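Local coordinates for VgrG protein (Vibrio cholerae, PDB 4DTH) that binds ATP and magnesium through its actin cross-linking domain, a toxin module that probably uses the nucleotide to join actin monomers covalently, at residues P14-H19 and V92-E97. Numbering follows the deposited sequence.
Sequences PDFPTH and VSYPCE. With ATP (adenosine-5'-triphosphate), chain B.
Phe16 and Tyr94 bring the two backbones closest, their CA atoms 5.7 Å apart, where the extended run 14-17 of the loop passes the short break at Tyr94 and Pro95 that interrupts strand 85-97. One hydrogen bond joins the segments. Tyr94 OH donates to Pro14 O at 2.8 Å, tilted 24° from the carbonyl plane. The Tyr94 ring also has Asp15 O and Pro17 CD at its edge. Phe16 turns its own edge toward the face of Tyr94 in an offset edge-to-face pair, with the planes at 77°. Phe16 CD1 touches Pro95 CD at 3.5 Å, and Phe16 CZ meets Val92 CG1 at 3.8 Å. The rings of Pro17 and Pro95 meet tip to tip, CD to CD at 4.1 Å. Met59 of strand 56-68 touches both aromatic residues.

ATP packs against this apolar group. C8 of the adenine sits over one face of Phe16, nearer its CD2 side than its centre. Pro95 CG packs on the base, 3.5 Å from C5. Ser93 O accepts a 2.6 Å hydrogen bond from the ribose O2', while Ser93 OG is hydrogen-bonded to Ile27 N. Phe16, Val92, Ser93 and Pro95 form one part of the ATP pocket, around the adenine and ribose, in the actin cross-linking domain.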
ATOM      1  N   PRO A  14      -8.837 -15.087   3.097  1.00 49.64           N
ATOM      2  CA  PRO A  14      -9.470 -14.185   4.067  1.00 48.69           C
ATOM      3  C   PRO A  14      -9.105 -12.732   3.808  1.00 50.85           C
ATOM      4  O   PRO A  14      -8.021 -12.437   3.289  1.00 49.99           O
ATOM      5  CB  PRO A  14      -8.918 -14.656   5.417  1.00 50.34           C
ATOM      6  CG  PRO A  14      -8.410 -16.031   5.177  1.00 54.92           C
ATOM      7  CD  PRO A  14      -7.920 -16.029   3.770  1.00 50.74           C
ATOM      8  N   ASP A  15     -10.038 -11.831   4.122  1.00 45.73           N
ATOM      9  CA  ASP A  15      -9.803 -10.407   3.982  1.00 44.51           C
ATOM     10  C   ASP A  15      -8.925  -9.972   5.122  1.00 43.54           C
ATOM     11  O   ASP A  15      -8.900 -10.615   6.180  1.00 41.81           O
ATOM     12  CB  ASP A  15     -11.121  -9.623   4.039  1.00 46.93           C
ATOM     13  CG  ASP A  15     -11.942  -9.753   2.780  1.00 62.59           C
ATOM     14  OD1 ASP A  15     -11.464  -9.278   1.713  1.00 64.00           O
ATOM     15  OD2 ASP A  15     -13.072 -10.294   2.856  1.00 70.42           O
ATOM     16  N   PHE A  16      -8.237  -8.850   4.918  1.00 37.95           N
ATOM     17  CA  PHE A  16      -7.405  -8.285   5.956  1.00 36.70           C
ATOM     18  C   PHE A  16      -8.249  -7.939   7.169  1.00 37.66           C
ATOM     19  O   PHE A  16      -9.317  -7.329   7.007  1.00 37.62           O
ATOM     20  CB  PHE A  16      -6.771  -6.968   5.480  1.00 38.37           C
ATOM     21  CG  PHE A  16      -5.719  -7.068   4.401  1.00 40.12           C
ATOM     22  CD1 PHE A  16      -4.717  -8.030   4.470  1.00 43.19           C
ATOM     23  CD2 PHE A  16      -5.693  -6.163   3.348  1.00 42.61           C
ATOM     24  CE1 PHE A  16      -3.717  -8.094   3.494  1.00 44.42           C
ATOM     25  CE2 PHE A  16      -4.696  -6.232   2.365  1.00 45.49           C
ATOM     26  CZ  PHE A  16      -3.717  -7.202   2.440  1.00 43.52           C
ATOM     27  N   PRO A  17      -7.732  -8.213   8.392  1.00 32.24           N
ATOM     28  CA  PRO A  17      -8.399  -7.658   9.580  1.00 31.30           C
ATOM     29  C   PRO A  17      -8.364  -6.121   9.406  1.00 32.81           C
ATOM     30  O   PRO A  17      -7.438  -5.586   8.774  1.00 31.39           O
ATOM     31  CB  PRO A  17      -7.510  -8.091  10.746  1.00 33.36           C
ATOM     32  CG  PRO A  17      -6.213  -8.485  10.140  1.00 38.40           C
ATOM     33  CD  PRO A  17      -6.442  -8.863   8.728  1.00 33.95           C
ATOM     34  N   THR A  18      -9.387  -5.428   9.899  1.00 28.16           N
ATOM     35  CA  THR A  18      -9.490  -3.971   9.744  1.00 26.94           C
ATOM     36  C   THR A  18      -9.180  -3.239  11.045  1.00 29.54           C
ATOM     37  O   THR A  18      -8.778  -2.074  11.003  1.00 29.19           O
ATOM     38  CB  THR A  18     -10.896  -3.590   9.249  1.00 33.57           C
ATOM     39  OG1 THR A  18     -11.865  -4.148  10.141  1.00 33.45           O
ATOM     40  CG2 THR A  18     -11.166  -4.042   7.822  1.00 31.89           C
ATOM     41  N   HIS A  19      -9.387  -3.902  12.200  1.00 24.45           N
ATOM     42  CA  HIS A  19      -9.184  -3.273  13.506  1.00 24.20           C
ATOM     43  C   HIS A  19      -7.940  -3.713  14.269  1.00 27.80           C
ATOM     44  O   HIS A  19      -7.682  -4.907  14.409  1.00 28.11           O
ATOM     45  CB  HIS A  19     -10.428  -3.431  14.399  1.00 24.80           C
ATOM     46  CG  HIS A  19     -10.351  -2.604  15.647  1.00 27.83           C
ATOM     47  ND1 HIS A  19     -10.748  -1.279  15.659  1.00 29.08           N
ATOM     48  CD2 HIS A  19      -9.819  -2.909  16.856  1.00 29.16           C
ATOM     49  CE1 HIS A  19     -10.500  -0.841  16.881  1.00 28.45           C
ATOM     50  NE2 HIS A  19      -9.940  -1.790  17.636  1.00 29.01           N
ATOM     51  N   VAL A  92       2.193 -10.580   0.356  1.00 16.97           N
ATOM     52  CA  VAL A  92       1.560  -9.425   1.020  1.00 17.08           C
ATOM     53  C   VAL A  92       1.077  -9.859   2.397  1.00 21.40           C
ATOM     54  O   VAL A  92       0.160 -10.676   2.497  1.00 20.06           O
ATOM     55  CB  VAL A  92       0.406  -8.846   0.141  1.00 20.51           C
ATOM     56  CG1 VAL A  92      -0.261  -7.655   0.825  1.00 20.65           C
ATOM     57  CG2 VAL A  92       0.907  -8.448  -1.247  1.00 20.14           C
ATOM     58  N   SER A  93       1.698  -9.341   3.461  1.00 19.35           N
ATOM     59  CA  SER A  93       1.308  -9.787   4.797  1.00 18.63           C
ATOM     60  C   SER A  93      -0.082  -9.340   5.217  1.00 22.48           C
ATOM     61  O   SER A  93      -0.577  -8.310   4.745  1.00 21.73           O
ATOM     62  CB  SER A  93       2.329  -9.343   5.845  1.00 21.41           C
ATOM     63  OG  SER A  93       2.220  -7.958   6.146  1.00 21.56           O
ATOM     64  N   TYR A  94      -0.704 -10.124   6.110  1.00 20.35           N
ATOM     65  CA  TYR A  94      -1.924  -9.726   6.803  1.00 20.59           C
ATOM     66  C   TYR A  94      -1.374  -8.785   7.878  1.00 23.92           C
ATOM     67  O   TYR A  94      -0.373  -9.131   8.523  1.00 22.86           O
ATOM     68  CB  TYR A  94      -2.629 -10.937   7.436  1.00 21.94           C
ATOM     69  CG  TYR A  94      -3.430 -11.708   6.411  1.00 24.36           C
ATOM     70  CD1 TYR A  94      -2.824 -12.663   5.598  1.00 25.45           C
ATOM     71  CD2 TYR A  94      -4.776 -11.426   6.195  1.00 26.32           C
ATOM     72  CE1 TYR A  94      -3.545 -13.348   4.624  1.00 25.40           C
ATOM     73  CE2 TYR A  94      -5.509 -12.102   5.219  1.00 27.63           C
ATOM     74  CZ  TYR A  94      -4.889 -13.068   4.439  1.00 32.37           C
ATOM     75  OH  TYR A  94      -5.589 -13.734   3.463  1.00 33.49           O
ATOM     76  N   PRO A  95      -1.905  -7.555   8.028  1.00 21.47           N
ATOM     77  CA  PRO A  95      -1.327  -6.636   9.022  1.00 21.30           C
ATOM     78  C   PRO A  95      -1.337  -7.180  10.440  1.00 25.15           C
ATOM     79  O   PRO A  95      -2.154  -8.053  10.772  1.00 23.61           O
ATOM     80  CB  PRO A  95      -2.207  -5.388   8.898  1.00 23.26           C
ATOM     81  CG  PRO A  95      -3.523  -5.913   8.345  1.00 27.93           C
ATOM     82  CD  PRO A  95      -3.071  -6.940   7.359  1.00 22.83           C
ATOM     83  N   CYS A  96      -0.414  -6.676  11.267  1.00 21.90           N
ATOM     84  CA  CYS A  96      -0.321  -7.040  12.674  1.00 22.59           C
ATOM     85  C   CYS A  96      -0.013  -5.792  13.480  1.00 25.86           C
ATOM     86  O   CYS A  96       0.255  -4.737  12.899  1.00 24.09           O
ATOM     87  CB  CYS A  96       0.722  -8.137  12.906  1.00 22.64           C
ATOM     88  SG  CYS A  96       2.431  -7.647  12.544  1.00 26.67           S
ATOM     89  N   GLU A  97      -0.076  -5.890  14.817  1.00 22.49           N
ATOM     90  CA  GLU A  97       0.267  -4.762  15.668  1.00 22.38           C
ATOM     91  C   GLU A  97       1.760  -4.502  15.515  1.00 26.27           C
ATOM     92  O   GLU A  97       2.547  -5.448  15.468  1.00 25.15           O
ATOM     93  CB  GLU A  97      -0.077  -5.063  17.135  1.00 24.20           C
ATOM     94  CG  GLU A  97      -1.553  -5.367  17.345  1.00 31.25           C
ATOM     95  CD  GLU A  97      -1.924  -5.955  18.693  1.00 49.80           C
ATOM     96  OE1 GLU A  97      -2.962  -6.649  18.760  1.00 37.72           O
ATOM     97  OE2 GLU A  97      -1.194  -5.710  19.681  1.00 40.80           O
TER
HETATM   98  PG  ATP B 401      -1.973  -0.077  -4.380  0.50 92.25           P
HETATM   99  O1G ATP B 401      -0.828   0.693  -3.803  0.50 93.34           O
HETATM  100  O2G ATP B 401      -3.231   0.745  -4.381  0.50 92.91           O
HETATM  101  O3G ATP B 401      -1.702  -0.530  -5.787  0.50 92.76           O
HETATM  102  PB  ATP B 401      -3.119  -2.516  -3.361  0.50 85.57           P
HETATM  103  O1B ATP B 401      -4.503  -2.067  -3.612  0.50 86.37           O
HETATM  104  O2B ATP B 401      -2.748  -3.539  -4.407  0.50 86.26           O
HETATM  105  O3B ATP B 401      -2.184  -1.357  -3.441  0.50 89.32           O
HETATM  106  PA  ATP B 401      -3.584  -2.792  -0.583  0.60 72.32           P
HETATM  107  O1A ATP B 401      -4.392  -1.564  -0.739  0.60 72.73           O
HETATM  108  O2A ATP B 401      -4.522  -3.906  -0.109  0.60 73.13           O
HETATM  109  O3A ATP B 401      -3.004  -3.170  -1.901  0.60 79.31           O
HETATM  110  O5' ATP B 401      -2.420  -2.511   0.486  1.00 62.23           O
HETATM  111  C5' ATP B 401      -1.705  -3.665   0.957  1.00 49.47           C
HETATM  112  C4' ATP B 401      -0.737  -3.327   2.060  1.00 37.98           C
HETATM  113  O4' ATP B 401      -1.436  -2.662   3.152  1.00 33.12           O
HETATM  114  C3' ATP B 401      -0.078  -4.554   2.691  1.00 31.22           C
HETATM  115  O3' ATP B 401       1.264  -4.302   3.103  1.00 26.13           O
HETATM  116  C2' ATP B 401      -0.992  -4.825   3.878  1.00 30.31           C
HETATM  117  O2' ATP B 401      -0.424  -5.669   4.866  1.00 30.31           O
HETATM  118  C1' ATP B 401      -1.214  -3.401   4.345  1.00 30.37           C
HETATM  119  N9  ATP B 401      -2.329  -3.183   5.271  1.00 27.29           N
HETATM  120  C8  ATP B 401      -3.650  -3.470   5.058  1.00 27.41           C
HETATM  121  N7  ATP B 401      -4.425  -3.153   6.068  1.00 26.83           N
HETATM  122  C5  ATP B 401      -3.553  -2.624   7.010  1.00 24.86           C
HETATM  123  C6  ATP B 401      -3.743  -2.086   8.298  1.00 25.60           C
HETATM  124  N6  ATP B 401      -4.937  -1.986   8.899  1.00 25.24           N
HETATM  125  N1  ATP B 401      -2.653  -1.630   8.955  1.00 25.54           N
HETATM  126  C2  ATP B 401      -1.459  -1.707   8.361  1.00 23.81           C
HETATM  127  N3  ATP B 401      -1.156  -2.187   7.158  1.00 23.91           N
HETATM  128  C4  ATP B 401      -2.252  -2.640   6.523  1.00 25.76           C